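Local coordinates for endoglucanase (Thermotoga maritima, PDB 1VHO), which is of unverified activity but probably works as a metal-dependent aminopeptidase rather than as the endoglucanase of its name, at residues 207-210 against 211-215; 121-124 against 125-128; 43-46 against 47-51. All coordinates share one frame; numbering follows the deposited sequence.

Interaction 1 of 3, residues 207-210 against 211-215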
loop_
_atom_site.group_PDB
_atom_site.type_symbol
_atom_site.label_atom_id
_atom_site.label_comp_id
_atom_site.label_asym_id
_atom_site.label_seq_id
_atom_site.Cartn_x
_atom_site.Cartn_y
_atom_site.Cartn_z
ATOM N N GLY A 207 -10.861 -10.094 -3.213
ATOM C CA GLY A 207 -11.289 -8.953 -2.380
ATOM C C GLY A 207 -10.664 -9.140 -0.989
ATOM O O GLY A 207 -9.977 -10.139 -0.778
ATOM N N CYS A 208 -10.962 -8.244 -0.052
ATOM C CA CYS A 208 -10.383 -8.352 1.291
ATOM C C CYS A 208 -10.809 -9.631 1.975
ATOM O O CYS A 208 -9.973 -10.346 2.527
ATOM C CB CYS A 208 -10.697 -7.129 2.147
ATOM S SG CYS A 208 -10.188 -5.522 1.558
ATOM N N LEU A 209 -12.086 -10.009 1.912
ATOM C CA LEU A 209 -12.531 -11.251 2.562
ATOM C C LEU A 209 -11.896 -12.457 1.881
ATOM O O LEU A 209 -11.483 -13.419 2.536
ATOM C CB LEU A 209 -14.050 -11.404 2.522
ATOM C CG LEU A 209 -14.834 -11.738 3.774
ATOM C CD1 LEU A 209 -16.165 -12.421 3.432
ATOM C CD2 LEU A 209 -14.078 -12.555 4.803
ATOM N N GLY A 210 -11.843 -12.454 0.542
ATOM C CA GLY A 210 -11.211 -13.566 -0.163
ATOM C C GLY A 210 -9.752 -13.710 0.220
ATOM O O GLY A 210 -9.216 -14.815 0.356
ATOM N N ALA A 211 -9.043 -12.573 0.440
ATOM C CA ALA A 211 -7.634 -12.753 0.834
ATOM C C ALA A 211 -7.579 -13.445 2.185
ATOM O O ALA A 211 -6.813 -14.367 2.433
ATOM C CB ALA A 211 -6.928 -11.396 0.901
ATOM N N LEU A 212 -8.327 -12.908 3.145
ATOM C CA LEU A 212 -8.321 -13.485 4.485
ATOM C C LEU A 212 -8.698 -14.966 4.497
ATOM O O LEU A 212 -7.989 -15.752 5.124
ATOM C CB LEU A 212 -9.298 -12.697 5.366
ATOM C CG LEU A 212 -9.653 -13.316 6.716
ATOM C CD1 LEU A 212 -8.425 -13.446 7.597
ATOM C CD2 LEU A 212 -10.715 -12.441 7.407
ATOM N N THR A 213 -9.738 -15.351 3.754
ATOM C CA THR A 213 -10.182 -16.749 3.768
ATOM C C THR A 213 -9.298 -17.681 2.974
ATOM O O THR A 213 -9.394 -18.905 3.116
ATOM C CB THR A 213 -11.649 -16.943 3.387
ATOM O OG1 THR A 213 -11.941 -16.327 2.137
ATOM C CG2 THR A 213 -12.560 -16.307 4.447
ATOM N N GLY A 214 -8.298 -17.132 2.267
ATOM C CA GLY A 214 -7.346 -17.980 1.544
ATOM C C GLY A 214 -6.377 -18.578 2.552
ATOM O O GLY A 214 -5.575 -19.459 2.218
ATOM N N ALA A 215 -6.399 -18.068 3.783
ATOM C CA ALA A 215 -5.582 -18.502 4.877
ATOM C C ALA A 215 -6.373 -19.018 6.075
ATOM O O ALA A 215 -5.969 -19.974 6.720
ATOM C CB ALA A 215 -4.708 -17.329 5.382
#
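Thr213 reaches back over one helical turn to Leu209 with both its backbone and its side chain. Its N–H meets Leu209 O at 2.9 Å, nearly in line with that carbonyl, and its hydroxyl OG1 donates to the same Leu209 O at 3.0 Å from well off the carbonyl plane. The first torsion of Thr213 (chi1 54°) sets OG1 between its own N and carbonyl carbon, which brings the hydroxyl back onto the preceding turn here. CG2 then lies beside the backbone N and faces the leucine, 4.1 Å from Leu209 CD2. Leu209 has an unusual first torsion, -130°, and although its CB starts off away from the following turn, the branch returns: CD2 also lies 4.3 Å from Leu212 CD2. Leu212 packs on Phe65 and Val199 of the central sheet, whereas Leu209 rests on Gln290 and Leu291 of helix 289-293.

The backbone is that of a short alpha-helix, 208-213, with Gly207 at the N-cap. Gly207 O accepts from Ala211 N at 2.9 Å, and Cys208 O from Leu212 N at 3.1 Å in an almost straight bond (176°). Toward the C-terminal end the pattern weakens, and Gly214 N makes only a weak, bent bond to Gly210 O, 3.1 Å long. Cys208 turns from this turn toward a bound cacodylate, and Ala211 packs against Glu205, a predicted zinc ligand. Leu209 O is thus held by two donors of one residue, while the leucine branches touch the sheet (Leu212) and helix 289-293 (Leu209). The double grip satisfies the threonine hydroxyl within the helix and probably fixes the rotation of the exposed Thr213 side chain.

Interaction 2 of 3, residues 121-124 against 125-128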
loop_
_atom_site.group_PDB
_atom_site.type_symbol
_atom_site.label_atom_id
_atom_site.label_comp_id
_atom_site.label_asym_id
_atom_site.label_seq_id
_atom_site.Cartn_x
_atom_site.Cartn_y
_atom_site.Cartn_z
ATOM N N LEU A 121 20.990 13.839 -33.391
ATOM C CA LEU A 121 20.493 14.980 -34.167
ATOM C C LEU A 121 19.432 14.404 -35.141
ATOM O O LEU A 121 19.769 13.663 -36.073
ATOM C CB LEU A 121 21.558 15.709 -34.947
ATOM C CG LEU A 121 21.084 16.882 -35.837
ATOM C CD1 LEU A 121 20.405 17.983 -35.045
ATOM C CD2 LEU A 121 22.302 17.467 -36.594
ATOM N N GLN A 122 18.167 14.649 -34.847
ATOM C CA GLN A 122 17.103 14.079 -35.675
ATOM C C GLN A 122 17.018 14.755 -37.056
ATOM O O GLN A 122 17.390 15.922 -37.229
ATOM C CB GLN A 122 15.730 14.251 -35.013
ATOM C CG GLN A 122 15.604 13.641 -33.613
ATOM C CD GLN A 122 15.687 12.134 -33.671
ATOM O OE1 GLN A 122 15.303 11.566 -34.704
ATOM N NE2 GLN A 122 16.171 11.474 -32.603
ATOM N N ASP A 123 16.619 13.936 -38.010
ATOM C CA ASP A 123 16.390 14.420 -39.387
ATOM C C ASP A 123 14.993 13.933 -39.770
ATOM O O ASP A 123 14.349 13.211 -38.990
ATOM C CB ASP A 123 17.453 14.042 -40.359
ATOM C CG ASP A 123 17.814 12.580 -40.400
ATOM O OD1 ASP A 123 19.019 12.297 -40.317
ATOM O OD2 ASP A 123 16.926 11.729 -40.487
ATOM N N SER A 124 14.506 14.283 -40.978
ATOM C CA SER A 124 13.135 13.803 -41.280
ATOM C C SER A 124 12.991 12.305 -41.235
ATOM O O SER A 124 11.908 11.851 -40.819
ATOM C CB SER A 124 12.615 14.399 -42.581
ATOM O OG SER A 124 13.483 14.061 -43.641
ATOM N N GLU A 125 13.950 11.475 -41.586
ATOM C CA GLU A 125 13.791 10.029 -41.534
ATOM C C GLU A 125 13.910 9.442 -40.148
ATOM O O GLU A 125 13.087 8.600 -39.753
ATOM C CB GLU A 125 14.771 9.339 -42.488
ATOM C CG GLU A 125 14.425 9.666 -43.959
ATOM C CD GLU A 125 13.090 9.027 -44.320
ATOM O OE1 GLU A 125 12.987 7.778 -44.157
ATOM O OE2 GLU A 125 12.183 9.794 -44.698
ATOM N N SER A 126 14.947 9.858 -39.385
ATOM C CA SER A 126 15.076 9.326 -38.023
ATOM C C SER A 126 13.871 9.719 -37.188
ATOM O O SER A 126 13.437 8.967 -36.321
ATOM C CB SER A 126 16.350 9.869 -37.352
ATOM O OG SER A 126 16.209 11.242 -37.004
ATOM N N ARG A 127 13.316 10.896 -37.402
ATOM C CA ARG A 127 12.164 11.402 -36.659
ATOM C C ARG A 127 10.954 10.494 -36.784
ATOM O O ARG A 127 10.226 10.292 -35.810
ATOM C CB ARG A 127 11.879 12.838 -37.109
ATOM C CG ARG A 127 11.054 13.691 -36.186
ATOM C CD ARG A 127 11.576 15.114 -36.050
ATOM N NE ARG A 127 12.095 15.671 -37.289
ATOM C CZ ARG A 127 13.048 16.589 -37.394
ATOM N NH1 ARG A 127 13.638 17.114 -36.325
ATOM N NH2 ARG A 127 13.454 17.002 -38.591
ATOM N N LYS A 128 10.774 9.807 -37.910
ATOM C CA LYS A 128 9.667 8.900 -38.137
ATOM C C LYS A 128 9.700 7.644 -37.277
ATOM O O LYS A 128 8.645 7.030 -37.086
ATOM C CB LYS A 128 9.626 8.442 -39.613
ATOM C CG LYS A 128 9.343 9.580 -40.578
ATOM C CD LYS A 128 9.652 9.142 -42.016
ATOM C CE LYS A 128 9.153 10.207 -42.988
ATOM N NZ LYS A 128 9.750 10.021 -44.340
HETATM O O HOH W 1 16.702 18.057 -35.568
#
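Ser126 is gripped by the two residues that precede its helix. Its OG donates to Gln122 OE1 at 2.5 Å, a very short bond, and accepts from Asp123 N at 2.9 Å in a nearly straight line (168°). In return Asp123 OD2 receives Ser126 N at 2.9 Å, nearly along the carboxylate C–O axis, and more weakly Glu125 N. Both hydroxyl and carboxylate get there by the same turn of the first torsion (chi1 73° for Ser126, 51° for Asp123), which tucks each between its own N and carbonyl carbon. This reciprocal pair is a capping box, with Asp123 as N-cap of the weakly bonded helix 124-128, and it gives Ser126 N, and weakly Glu125 N, an acceptor at the helix start. Arg127 N adds a backbone bond to Asp123 O, 3.0 Å long. Gln122, whose chain bends at chi2, also touches Leu117 and Val130 in the adjoining loops.

The outer side is looser. The Arg127 guanidinium lies with one face over Gln122 C and Asp123 O, and a water that donates to Gln122 O accepts a weak bond from Arg127 NH1. Farther round the exposed helix, Lys128 passes its CG 3.4 Å from Ser124 O and extends to a salt bridge between NZ and Glu125 OE2 at a very short 2.5 Å.

Interaction 3 of 3, residues 43-46 against 47-51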
loop_
_atom_site.group_PDB
_atom_site.type_symbol
_atom_site.label_atom_id
_atom_site.label_comp_id
_atom_site.label_asym_id
_atom_site.label_seq_id
_atom_site.Cartn_x
_atom_site.Cartn_y
_atom_site.Cartn_z
ATOM N N LYS A 43 0.269 -17.071 7.778
ATOM C CA LYS A 43 0.032 -17.937 6.645
ATOM C C LYS A 43 -0.059 -17.164 5.340
ATOM O O LYS A 43 -0.506 -16.023 5.307
ATOM C CB LYS A 43 -1.286 -18.727 6.827
ATOM C CG LYS A 43 -1.076 -19.923 7.761
ATOM C CD LYS A 43 -2.366 -20.402 8.368
ATOM C CE LYS A 43 -3.102 -21.432 7.531
ATOM N NZ LYS A 43 -4.173 -22.066 8.378
ATOM N N THR A 44 0.338 -17.845 4.265
ATOM C CA THR A 44 0.288 -17.267 2.935
ATOM C C THR A 44 -0.848 -17.860 2.139
ATOM O O THR A 44 -1.177 -19.052 2.323
ATOM C CB THR A 44 1.637 -17.487 2.219
ATOM O OG1 THR A 44 2.654 -16.935 3.075
ATOM C CG2 THR A 44 1.675 -16.748 0.897
ATOM N N THR A 45 -1.544 -17.089 1.341
ATOM C CA THR A 45 -2.623 -17.662 0.536
ATOM C C THR A 45 -1.978 -18.274 -0.724
ATOM O O THR A 45 -0.772 -18.150 -0.915
ATOM C CB THR A 45 -3.657 -16.624 0.139
ATOM O OG1 THR A 45 -3.097 -15.690 -0.796
ATOM C CG2 THR A 45 -4.138 -15.874 1.388
ATOM N N ARG A 46 -2.812 -18.847 -1.581
ATOM C CA ARG A 46 -2.278 -19.444 -2.809
ATOM C C ARG A 46 -1.866 -18.350 -3.785
ATOM O O ARG A 46 -1.034 -18.606 -4.654
ATOM C CB ARG A 46 -3.265 -20.430 -3.399
ATOM C CG ARG A 46 -4.571 -19.870 -3.919
ATOM C CD ARG A 46 -5.550 -20.987 -4.268
ATOM N NE ARG A 46 -6.668 -20.532 -5.080
ATOM C CZ ARG A 46 -6.617 -20.287 -6.386
ATOM N NH1 ARG A 46 -5.494 -20.444 -7.083
ATOM N NH2 ARG A 46 -7.711 -19.877 -7.025
ATOM N N HIS A 47 -2.428 -17.151 -3.653
ATOM C CA HIS A 47 -2.074 -16.025 -4.512
ATOM C C HIS A 47 -0.885 -15.240 -3.967
ATOM O O HIS A 47 -0.349 -14.371 -4.680
ATOM C CB HIS A 47 -3.263 -15.123 -4.766
ATOM C CG HIS A 47 -4.352 -15.773 -5.564
ATOM N ND1 HIS A 47 -5.536 -16.193 -5.001
ATOM C CD2 HIS A 47 -4.431 -16.092 -6.876
ATOM C CE1 HIS A 47 -6.301 -16.720 -5.941
ATOM N NE2 HIS A 47 -5.651 -16.669 -7.091
ATOM N N GLY A 48 -0.473 -15.493 -2.735
ATOM C CA GLY A 48 0.681 -14.834 -2.151
ATOM C C GLY A 48 0.381 -13.782 -1.088
ATOM O O GLY A 48 1.331 -13.128 -0.625
ATOM N N SER A 49 -0.851 -13.707 -0.614
ATOM C CA SER A 49 -1.201 -12.733 0.442
ATOM C C SER A 49 -0.698 -13.271 1.765
ATOM O O SER A 49 -0.461 -14.504 1.889
ATOM C CB SER A 49 -2.683 -12.449 0.516
ATOM O OG SER A 49 -3.207 -11.776 -0.620
ATOM N N LEU A 50 -0.456 -12.421 2.748
ATOM C CA LEU A 50 0.035 -12.844 4.029
ATOM C C LEU A 50 -0.950 -12.450 5.141
ATOM O O LEU A 50 -1.435 -11.310 5.137
ATOM C CB LEU A 50 1.417 -12.217 4.298
ATOM C CG LEU A 50 2.041 -12.486 5.662
ATOM C CD1 LEU A 50 2.651 -13.887 5.728
ATOM C CD2 LEU A 50 3.133 -11.459 5.981
ATOM N N ILE A 51 -1.310 -13.385 5.998
ATOM C CA ILE A 51 -2.225 -13.096 7.122
ATOM C C ILE A 51 -1.512 -13.365 8.430
ATOM O O ILE A 51 -1.039 -14.501 8.663
ATOM C CB ILE A 51 -3.554 -13.879 7.067
ATOM C CG1 ILE A 51 -4.399 -13.438 5.883
ATOM C CG2 ILE A 51 -4.354 -13.623 8.385
ATOM C CD1 ILE A 51 -4.008 -13.989 4.516
#
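Lys43 pairs with Ile51 through two backbone bonds: its N donates to Ile51 O at 3.0 Å, and its O accepts from Ile51 N at 2.8 Å. Thr44 stands in a non-hydrogen-bonded pair with Leu50; its CA–H approaches Ser49 O. A chi1 of -55° sets Thr44 OG1 beside the backbone N and CG2 anti to it, where CG2 settles 3.7 Å from Gly48 CA, while Leu50 packs against helix 25-35.

Thr45 opens the turn just past the strand. Its N donates to Ser49 O at 2.9 Å, and its OG1 points into the turn, where Ser49 N reaches it at 3.0 Å and the N–H groups of His47 and Gly48 add weak bonds. The connection 45-49 thus makes the turn of a beta hairpin, strands 41-44 and 50-54, at one margin of the mixed sheet; Gly48 takes it round at a positive phi (107°) that would jam a side chain against the preceding carbonyl. OG1 of Thr45 and OG of Ser49 both also bond Glu205 OE2, so the turn probably helps position this predicted zinc ligand. The Thr45 and Ile51 side chains cross at about a right angle, CG2 of Thr45 3.7 Å from CD1 of Ile51. A valine here in place of Thr45 would remove the hydroxyl and would probably leave Ser49 N without its acceptor and Glu205 with one hydrogen bond fewer.

Arg46 and His47 run side by side at the tip. His47 CE1 sits over the centre of the Arg46 guanidinium, 3.6 Å above its plane, the two groups inclined by 44°, and Arg46 CG lies over a face of the imidazole in a CH-pi contact. His47 also touches Glu204, predicted to be the catalytic base.

Overall arrangement
From the N terminus, interaction 3 comes first, closing the hairpin between strands 41-44 and 50-54 at the margin of the mixed sheet. Interaction 2 follows in the excursion after strand 108-113, where it starts the short helix 124-128; interaction 1 then builds helix 208-213, which follows strand 195-201. The three lie in series, none nesting or crossing. Interactions 1 and 3 nevertheless meet in space, their centres about 9 Å apart: Ala211 and Ala215 pack on Thr45 and Ile51, joining helix 208-213 to the hairpin beside the predicted metal site. Interaction 2 stands remote, its centre more than 50 Å from either of the others.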